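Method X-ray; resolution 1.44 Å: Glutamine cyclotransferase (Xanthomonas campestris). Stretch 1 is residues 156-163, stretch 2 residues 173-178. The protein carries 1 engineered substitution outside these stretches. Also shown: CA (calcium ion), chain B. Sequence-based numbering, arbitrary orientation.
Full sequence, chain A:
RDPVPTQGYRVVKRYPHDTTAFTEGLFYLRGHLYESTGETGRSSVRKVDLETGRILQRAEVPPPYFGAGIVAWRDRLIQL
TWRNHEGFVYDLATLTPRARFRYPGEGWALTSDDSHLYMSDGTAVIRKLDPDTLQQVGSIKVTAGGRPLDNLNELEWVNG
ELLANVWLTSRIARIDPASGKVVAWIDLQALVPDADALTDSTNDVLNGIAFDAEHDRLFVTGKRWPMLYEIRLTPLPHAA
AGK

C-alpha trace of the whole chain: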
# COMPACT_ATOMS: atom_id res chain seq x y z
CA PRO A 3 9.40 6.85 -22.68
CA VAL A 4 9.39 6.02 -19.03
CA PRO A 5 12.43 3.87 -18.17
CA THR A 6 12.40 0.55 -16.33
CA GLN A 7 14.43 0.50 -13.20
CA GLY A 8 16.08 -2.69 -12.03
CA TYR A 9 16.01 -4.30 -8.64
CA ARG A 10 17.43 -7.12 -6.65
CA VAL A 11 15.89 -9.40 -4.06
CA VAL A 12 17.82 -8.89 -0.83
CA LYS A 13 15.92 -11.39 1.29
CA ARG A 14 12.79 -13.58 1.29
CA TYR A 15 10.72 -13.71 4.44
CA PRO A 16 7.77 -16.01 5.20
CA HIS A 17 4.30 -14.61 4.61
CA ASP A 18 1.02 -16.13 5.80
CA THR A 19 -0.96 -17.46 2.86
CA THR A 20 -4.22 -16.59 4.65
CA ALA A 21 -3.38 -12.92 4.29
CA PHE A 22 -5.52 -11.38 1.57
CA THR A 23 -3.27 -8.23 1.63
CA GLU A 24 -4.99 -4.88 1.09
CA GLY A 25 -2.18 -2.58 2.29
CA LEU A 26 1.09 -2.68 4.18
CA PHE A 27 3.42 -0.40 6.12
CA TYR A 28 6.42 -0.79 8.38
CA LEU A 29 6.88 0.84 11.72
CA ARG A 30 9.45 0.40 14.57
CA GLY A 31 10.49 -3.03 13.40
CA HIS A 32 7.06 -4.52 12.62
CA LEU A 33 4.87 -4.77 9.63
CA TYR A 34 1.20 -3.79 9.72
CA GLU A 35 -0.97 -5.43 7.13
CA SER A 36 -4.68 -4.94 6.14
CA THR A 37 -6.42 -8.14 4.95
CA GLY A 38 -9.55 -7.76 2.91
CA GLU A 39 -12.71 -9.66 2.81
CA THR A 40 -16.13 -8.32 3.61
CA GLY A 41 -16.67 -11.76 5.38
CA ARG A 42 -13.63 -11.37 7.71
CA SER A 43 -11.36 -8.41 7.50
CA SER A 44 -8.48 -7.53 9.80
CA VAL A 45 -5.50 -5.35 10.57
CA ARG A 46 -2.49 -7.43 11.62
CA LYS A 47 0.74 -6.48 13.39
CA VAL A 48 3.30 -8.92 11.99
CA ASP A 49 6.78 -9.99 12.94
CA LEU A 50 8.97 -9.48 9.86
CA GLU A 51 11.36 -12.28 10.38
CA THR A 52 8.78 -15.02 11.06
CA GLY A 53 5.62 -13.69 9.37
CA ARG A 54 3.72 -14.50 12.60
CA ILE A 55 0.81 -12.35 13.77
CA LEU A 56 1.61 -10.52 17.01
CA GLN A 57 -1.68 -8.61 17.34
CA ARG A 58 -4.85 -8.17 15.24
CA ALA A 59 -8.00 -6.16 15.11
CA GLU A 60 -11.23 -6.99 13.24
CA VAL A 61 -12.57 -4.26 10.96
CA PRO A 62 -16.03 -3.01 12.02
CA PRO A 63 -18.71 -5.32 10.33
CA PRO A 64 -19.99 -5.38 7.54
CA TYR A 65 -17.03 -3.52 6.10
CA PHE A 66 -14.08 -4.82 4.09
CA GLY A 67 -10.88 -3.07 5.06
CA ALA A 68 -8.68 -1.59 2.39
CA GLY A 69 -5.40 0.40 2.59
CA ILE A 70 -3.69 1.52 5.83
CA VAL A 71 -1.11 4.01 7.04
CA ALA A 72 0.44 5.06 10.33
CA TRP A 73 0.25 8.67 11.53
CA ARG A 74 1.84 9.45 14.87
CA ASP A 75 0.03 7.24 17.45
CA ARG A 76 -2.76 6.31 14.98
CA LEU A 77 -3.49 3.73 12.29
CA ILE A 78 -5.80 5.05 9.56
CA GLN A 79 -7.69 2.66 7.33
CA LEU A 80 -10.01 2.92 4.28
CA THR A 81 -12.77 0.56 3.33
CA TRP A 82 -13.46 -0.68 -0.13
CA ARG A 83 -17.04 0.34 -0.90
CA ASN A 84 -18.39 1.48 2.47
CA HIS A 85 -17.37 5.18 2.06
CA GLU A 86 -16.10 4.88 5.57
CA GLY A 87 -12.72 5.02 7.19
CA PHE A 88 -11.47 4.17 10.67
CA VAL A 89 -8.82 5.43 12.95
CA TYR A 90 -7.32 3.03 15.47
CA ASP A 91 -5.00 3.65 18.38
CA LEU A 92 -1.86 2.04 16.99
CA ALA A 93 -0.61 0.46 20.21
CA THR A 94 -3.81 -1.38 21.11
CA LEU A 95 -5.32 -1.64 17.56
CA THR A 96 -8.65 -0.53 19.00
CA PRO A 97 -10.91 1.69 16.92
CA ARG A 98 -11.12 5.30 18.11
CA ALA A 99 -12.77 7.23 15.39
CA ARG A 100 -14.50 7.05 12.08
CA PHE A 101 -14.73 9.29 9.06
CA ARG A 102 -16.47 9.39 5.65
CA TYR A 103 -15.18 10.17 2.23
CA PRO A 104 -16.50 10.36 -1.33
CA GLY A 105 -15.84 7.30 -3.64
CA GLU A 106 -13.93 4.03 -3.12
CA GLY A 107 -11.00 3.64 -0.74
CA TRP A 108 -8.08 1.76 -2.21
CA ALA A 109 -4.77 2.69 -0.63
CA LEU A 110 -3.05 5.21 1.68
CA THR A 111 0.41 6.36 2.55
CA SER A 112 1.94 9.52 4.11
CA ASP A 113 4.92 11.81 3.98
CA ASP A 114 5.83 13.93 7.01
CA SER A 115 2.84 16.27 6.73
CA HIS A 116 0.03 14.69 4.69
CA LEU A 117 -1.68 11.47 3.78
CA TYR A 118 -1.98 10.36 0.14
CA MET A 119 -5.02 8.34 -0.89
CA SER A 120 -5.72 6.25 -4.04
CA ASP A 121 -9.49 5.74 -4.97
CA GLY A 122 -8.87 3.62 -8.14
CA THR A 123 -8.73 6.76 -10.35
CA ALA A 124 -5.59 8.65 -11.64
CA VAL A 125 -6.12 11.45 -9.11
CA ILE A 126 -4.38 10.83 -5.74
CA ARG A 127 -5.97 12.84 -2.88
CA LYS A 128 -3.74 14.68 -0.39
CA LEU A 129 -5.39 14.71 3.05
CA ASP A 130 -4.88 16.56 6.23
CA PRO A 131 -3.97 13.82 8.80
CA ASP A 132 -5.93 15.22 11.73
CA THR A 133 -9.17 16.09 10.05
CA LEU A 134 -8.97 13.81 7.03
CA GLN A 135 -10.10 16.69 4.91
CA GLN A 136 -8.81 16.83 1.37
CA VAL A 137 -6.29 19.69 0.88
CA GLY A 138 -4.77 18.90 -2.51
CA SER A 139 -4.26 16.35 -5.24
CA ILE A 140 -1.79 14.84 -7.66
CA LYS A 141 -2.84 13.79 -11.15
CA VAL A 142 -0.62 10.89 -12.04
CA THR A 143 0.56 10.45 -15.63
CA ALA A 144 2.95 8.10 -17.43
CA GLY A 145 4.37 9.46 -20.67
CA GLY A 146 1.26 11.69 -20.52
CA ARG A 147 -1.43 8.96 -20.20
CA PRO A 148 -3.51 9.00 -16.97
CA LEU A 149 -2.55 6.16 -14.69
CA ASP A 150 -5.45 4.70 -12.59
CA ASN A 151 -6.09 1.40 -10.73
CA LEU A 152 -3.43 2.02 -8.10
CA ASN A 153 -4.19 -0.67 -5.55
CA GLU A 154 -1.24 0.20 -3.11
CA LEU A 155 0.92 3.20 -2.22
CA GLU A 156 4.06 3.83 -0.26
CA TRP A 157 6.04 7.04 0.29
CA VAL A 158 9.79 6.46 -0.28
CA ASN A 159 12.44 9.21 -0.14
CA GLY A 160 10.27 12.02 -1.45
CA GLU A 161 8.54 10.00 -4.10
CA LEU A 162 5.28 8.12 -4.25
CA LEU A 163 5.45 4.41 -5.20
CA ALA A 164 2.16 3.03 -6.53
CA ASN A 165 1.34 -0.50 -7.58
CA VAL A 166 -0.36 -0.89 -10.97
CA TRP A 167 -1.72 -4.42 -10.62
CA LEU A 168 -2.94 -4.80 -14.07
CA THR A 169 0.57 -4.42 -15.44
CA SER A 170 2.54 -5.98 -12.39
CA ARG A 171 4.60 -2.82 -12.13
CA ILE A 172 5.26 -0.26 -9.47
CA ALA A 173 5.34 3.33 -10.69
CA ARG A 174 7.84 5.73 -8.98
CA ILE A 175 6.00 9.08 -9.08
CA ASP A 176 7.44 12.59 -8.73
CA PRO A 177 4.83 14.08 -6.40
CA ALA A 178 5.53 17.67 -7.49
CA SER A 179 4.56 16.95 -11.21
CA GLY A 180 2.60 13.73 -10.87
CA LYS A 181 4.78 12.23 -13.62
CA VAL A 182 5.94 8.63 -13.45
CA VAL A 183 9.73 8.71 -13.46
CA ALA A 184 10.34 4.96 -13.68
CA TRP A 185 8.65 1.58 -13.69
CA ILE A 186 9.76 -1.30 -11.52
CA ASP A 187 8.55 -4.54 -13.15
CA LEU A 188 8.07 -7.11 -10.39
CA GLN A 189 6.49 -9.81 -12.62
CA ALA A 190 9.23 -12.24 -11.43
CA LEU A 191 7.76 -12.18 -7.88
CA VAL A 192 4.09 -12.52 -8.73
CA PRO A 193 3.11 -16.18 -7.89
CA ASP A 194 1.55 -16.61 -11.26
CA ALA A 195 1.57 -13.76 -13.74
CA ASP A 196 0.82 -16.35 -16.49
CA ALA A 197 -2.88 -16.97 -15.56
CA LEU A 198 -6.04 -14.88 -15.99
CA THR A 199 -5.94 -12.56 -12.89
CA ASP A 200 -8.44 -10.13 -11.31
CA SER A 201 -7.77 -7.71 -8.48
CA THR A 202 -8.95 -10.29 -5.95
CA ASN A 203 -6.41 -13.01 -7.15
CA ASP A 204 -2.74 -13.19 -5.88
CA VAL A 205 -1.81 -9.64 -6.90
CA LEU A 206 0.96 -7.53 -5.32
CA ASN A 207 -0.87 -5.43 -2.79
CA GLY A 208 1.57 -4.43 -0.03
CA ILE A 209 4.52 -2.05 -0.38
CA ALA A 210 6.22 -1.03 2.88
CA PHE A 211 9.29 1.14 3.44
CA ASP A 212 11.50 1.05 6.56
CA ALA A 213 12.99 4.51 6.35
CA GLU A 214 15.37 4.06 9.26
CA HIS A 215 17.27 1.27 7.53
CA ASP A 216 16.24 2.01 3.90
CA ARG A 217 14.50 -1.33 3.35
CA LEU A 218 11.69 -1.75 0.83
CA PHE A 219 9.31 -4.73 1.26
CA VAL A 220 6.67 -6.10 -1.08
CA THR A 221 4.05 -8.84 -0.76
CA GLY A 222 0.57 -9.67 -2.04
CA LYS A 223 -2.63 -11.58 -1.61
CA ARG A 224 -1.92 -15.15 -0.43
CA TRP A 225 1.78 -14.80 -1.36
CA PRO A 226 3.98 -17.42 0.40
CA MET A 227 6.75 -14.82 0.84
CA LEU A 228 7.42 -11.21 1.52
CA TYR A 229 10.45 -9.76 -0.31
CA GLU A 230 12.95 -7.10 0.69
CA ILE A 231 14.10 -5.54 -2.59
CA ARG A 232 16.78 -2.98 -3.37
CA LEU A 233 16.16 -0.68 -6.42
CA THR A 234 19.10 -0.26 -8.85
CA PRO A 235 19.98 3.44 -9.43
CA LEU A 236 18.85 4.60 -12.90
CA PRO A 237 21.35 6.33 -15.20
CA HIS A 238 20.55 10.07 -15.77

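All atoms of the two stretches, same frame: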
# COMPACT_ATOMS: atom_id res chain seq x y z
N GLU A 156 3.11 3.72 -1.34
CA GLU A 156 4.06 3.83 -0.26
C GLU A 156 4.93 5.05 -0.56
O GLU A 156 5.46 5.18 -1.68
CB GLU A 156 4.93 2.58 -0.19
CG GLU A 156 5.87 2.58 1.04
CD GLU A 156 5.14 2.54 2.37
OE1 GLU A 156 5.88 2.60 3.38
OE2 GLU A 156 3.90 2.37 2.44
N TRP A 157 5.16 5.90 0.42
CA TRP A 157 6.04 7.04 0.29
C TRP A 157 7.45 6.64 0.52
O TRP A 157 7.75 6.04 1.58
CB TRP A 157 5.67 8.13 1.31
CG TRP A 157 6.32 9.43 1.01
CD1 TRP A 157 7.50 9.89 1.51
CD2 TRP A 157 5.83 10.41 0.11
NE1 TRP A 157 7.78 11.16 0.98
CE2 TRP A 157 6.78 11.49 0.12
CE3 TRP A 157 4.70 10.51 -0.68
CZ2 TRP A 157 6.56 12.67 -0.59
CZ3 TRP A 157 4.50 11.73 -1.43
CH2 TRP A 157 5.44 12.75 -1.36
N VAL A 158 8.37 6.92 -0.42
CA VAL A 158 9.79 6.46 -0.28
C VAL A 158 10.67 7.59 -0.73
O VAL A 158 10.68 7.95 -1.90
CB VAL A 158 10.02 5.23 -1.17
CG1 VAL A 158 11.48 4.75 -1.02
CG2 VAL A 158 9.09 4.07 -0.82
N ASN A 159 11.41 8.16 0.21
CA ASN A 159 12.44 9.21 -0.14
C ASN A 159 11.91 10.30 -1.08
O ASN A 159 12.51 10.61 -2.12
CB ASN A 159 13.64 8.55 -0.82
CG ASN A 159 14.36 7.54 0.08
OD1 ASN A 159 14.84 6.50 -0.42
ND2 ASN A 159 14.37 7.78 1.40
N GLY A 160 10.78 10.89 -0.74
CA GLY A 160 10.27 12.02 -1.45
C GLY A 160 9.51 11.70 -2.67
O GLY A 160 9.18 12.62 -3.42
N GLU A 161 9.28 10.41 -2.92
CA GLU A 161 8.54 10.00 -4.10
C GLU A 161 7.40 9.11 -3.67
O GLU A 161 7.44 8.51 -2.58
CB GLU A 161 9.43 9.21 -5.06
CG GLU A 161 10.43 10.13 -5.71
CD GLU A 161 11.39 9.46 -6.65
OE1 GLU A 161 11.60 9.98 -7.73
OE2 GLU A 161 11.95 8.42 -6.30
N LEU A 162 6.41 9.01 -4.53
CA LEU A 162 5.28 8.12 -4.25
C LEU A 162 5.46 6.83 -5.09
O LEU A 162 5.57 6.93 -6.33
CB LEU A 162 3.96 8.85 -4.55
CG LEU A 162 2.64 8.11 -4.39
CD1 LEU A 162 2.50 7.76 -2.89
CD2 LEU A 162 1.53 8.98 -4.81
N LEU A 163 5.49 5.67 -4.46
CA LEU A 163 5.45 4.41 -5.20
C LEU A 163 4.00 3.97 -5.23
O LEU A 163 3.27 4.01 -4.22
CB LEU A 163 6.24 3.32 -4.52
CG LEU A 163 7.78 3.48 -4.45
CD1 LEU A 163 8.49 2.23 -4.00
CD2 LEU A 163 8.40 4.06 -5.63
N ALA A 173 4.96 2.04 -10.15
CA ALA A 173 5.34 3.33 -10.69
C ALA A 173 6.05 4.13 -9.61
O ALA A 173 5.52 4.24 -8.48
CB ALA A 173 4.08 4.06 -11.08
N ARG A 174 7.23 4.72 -9.89
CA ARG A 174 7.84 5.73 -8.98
C ARG A 174 7.38 7.06 -9.53
O ARG A 174 7.68 7.38 -10.70
CB ARG A 174 9.36 5.66 -9.05
CG ARG A 174 9.88 4.60 -8.37
CD ARG A 174 11.44 4.54 -8.52
NE ARG A 174 12.07 5.85 -8.41
CZ ARG A 174 13.03 6.45 -9.16
NH1 ARG A 174 13.34 7.70 -8.86
NH2 ARG A 174 13.77 5.90 -10.16
N ILE A 175 6.65 7.80 -8.71
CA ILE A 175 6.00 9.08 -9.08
C ILE A 175 6.66 10.28 -8.43
O ILE A 175 6.85 10.30 -7.22
CB ILE A 175 4.48 9.05 -8.72
CG1 ILE A 175 3.79 7.87 -9.47
CG2 ILE A 175 3.71 10.37 -9.01
CD1 ILE A 175 2.55 7.39 -8.75
N ASP A 176 6.95 11.29 -9.25
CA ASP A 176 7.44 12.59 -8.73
C ASP A 176 6.22 13.31 -8.19
O ASP A 176 5.30 13.64 -8.92
CB ASP A 176 8.06 13.39 -9.90
CG ASP A 176 8.50 14.76 -9.51
OD1 ASP A 176 8.13 15.22 -8.43
OD2 ASP A 176 9.18 15.42 -10.32
N PRO A 177 6.11 13.52 -6.85
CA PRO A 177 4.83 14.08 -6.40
C PRO A 177 4.59 15.55 -6.78
O PRO A 177 3.43 15.99 -6.81
CB PRO A 177 4.92 13.99 -4.86
CG PRO A 177 6.36 13.91 -4.56
CD PRO A 177 7.05 13.26 -5.77
N ALA A 178 5.66 16.27 -7.07
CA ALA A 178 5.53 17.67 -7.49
C ALA A 178 4.85 17.81 -8.88
O ALA A 178 4.14 18.79 -9.11
CB ALA A 178 6.87 18.34 -7.45
CA CA B . 2.15 0.78 1.83
O HOH W 1 0.58 2.12 3.11

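The two stretches meet as neighbouring antiparallel strands, 161-163 against 173-175, whose axes run at 157° to one another and approach to 4.6 Å. The backbone supplies the framework. Leu162 and Ile175 form a hydrogen-bonded pair: Leu162 N donates to Ile175 O at 3.0 Å, and Ile175 N donates to Leu162 O at 2.8 Å, with N-H...O angles of 164° and 155°. The next pair, Leu163 with Arg174, is of the non-hydrogen-bonded kind, and here a CA-H...O contact helps close the gap, Leu163 CA lying 3.3 Å from Ala173 O. Stretch 1 is itself a hairpin, so strand 161-163 has a partner on its other edge as well: Leu163 N reaches Glu156 O at 2.8 Å, and Glu161 N reaches Val158 O at 3.0 Å. A type I' turn from Val158 to Glu161 joins the hairpin's arms; Gly160, with a phi of 83°, suits a backbone conformation that favours glycine.

The charged contact pairs Glu161 with Arg174. Both side chains start with chi1 in m and chi2 in t, extending far enough for their ends to meet. Arg174 NH1 donates to Glu161 OE2 at 3.0 Å and to Glu161 OE1 at 3.1 Å, while Arg174 NE adds a weak bond to Glu161 OE2 at 3.3 Å. Glu161 OE2 lies at the edge of the guanidinium, near its plane, where the N-H groups point. Long, flexible, oppositely charged side chains suit these partly exposed positions, and Arg174 NH2 is satisfied elsewhere in the structure.

Apolar side chains also pack across the contact. Leu162 and Ile175 project to the same face of the sheet, with Leu162 CB 4.2 Å from Ile175 CB; both are buried, and their branched hydrocarbon side chains suit a buried site. On the face shared by Leu163 and Arg174, Leu163 CD2 comes within 3.2 Å of Arg174 CG, so the aliphatic part of the arginine packs against the leucine while its guanidinium serves the salt bridge.

Beyond the paired strands, Pro177 points toward stretch 1. Pro177 CG lies 3.5 Å from Trp157 CH2, approaching the indole obliquely, and Pro177 CD is 3.2 Å from Gly160 O. The compact proline ring offers apolar surface to the large tryptophan and has no backbone N-H to leave unpaired. Just before it, Asp176 directs its CB away from stretch 1 and braces its own chain, Asp176 OD1 accepting from Ala178 N at 3.0 Å. Together the two stretches bury 435 Å², summed over both sides.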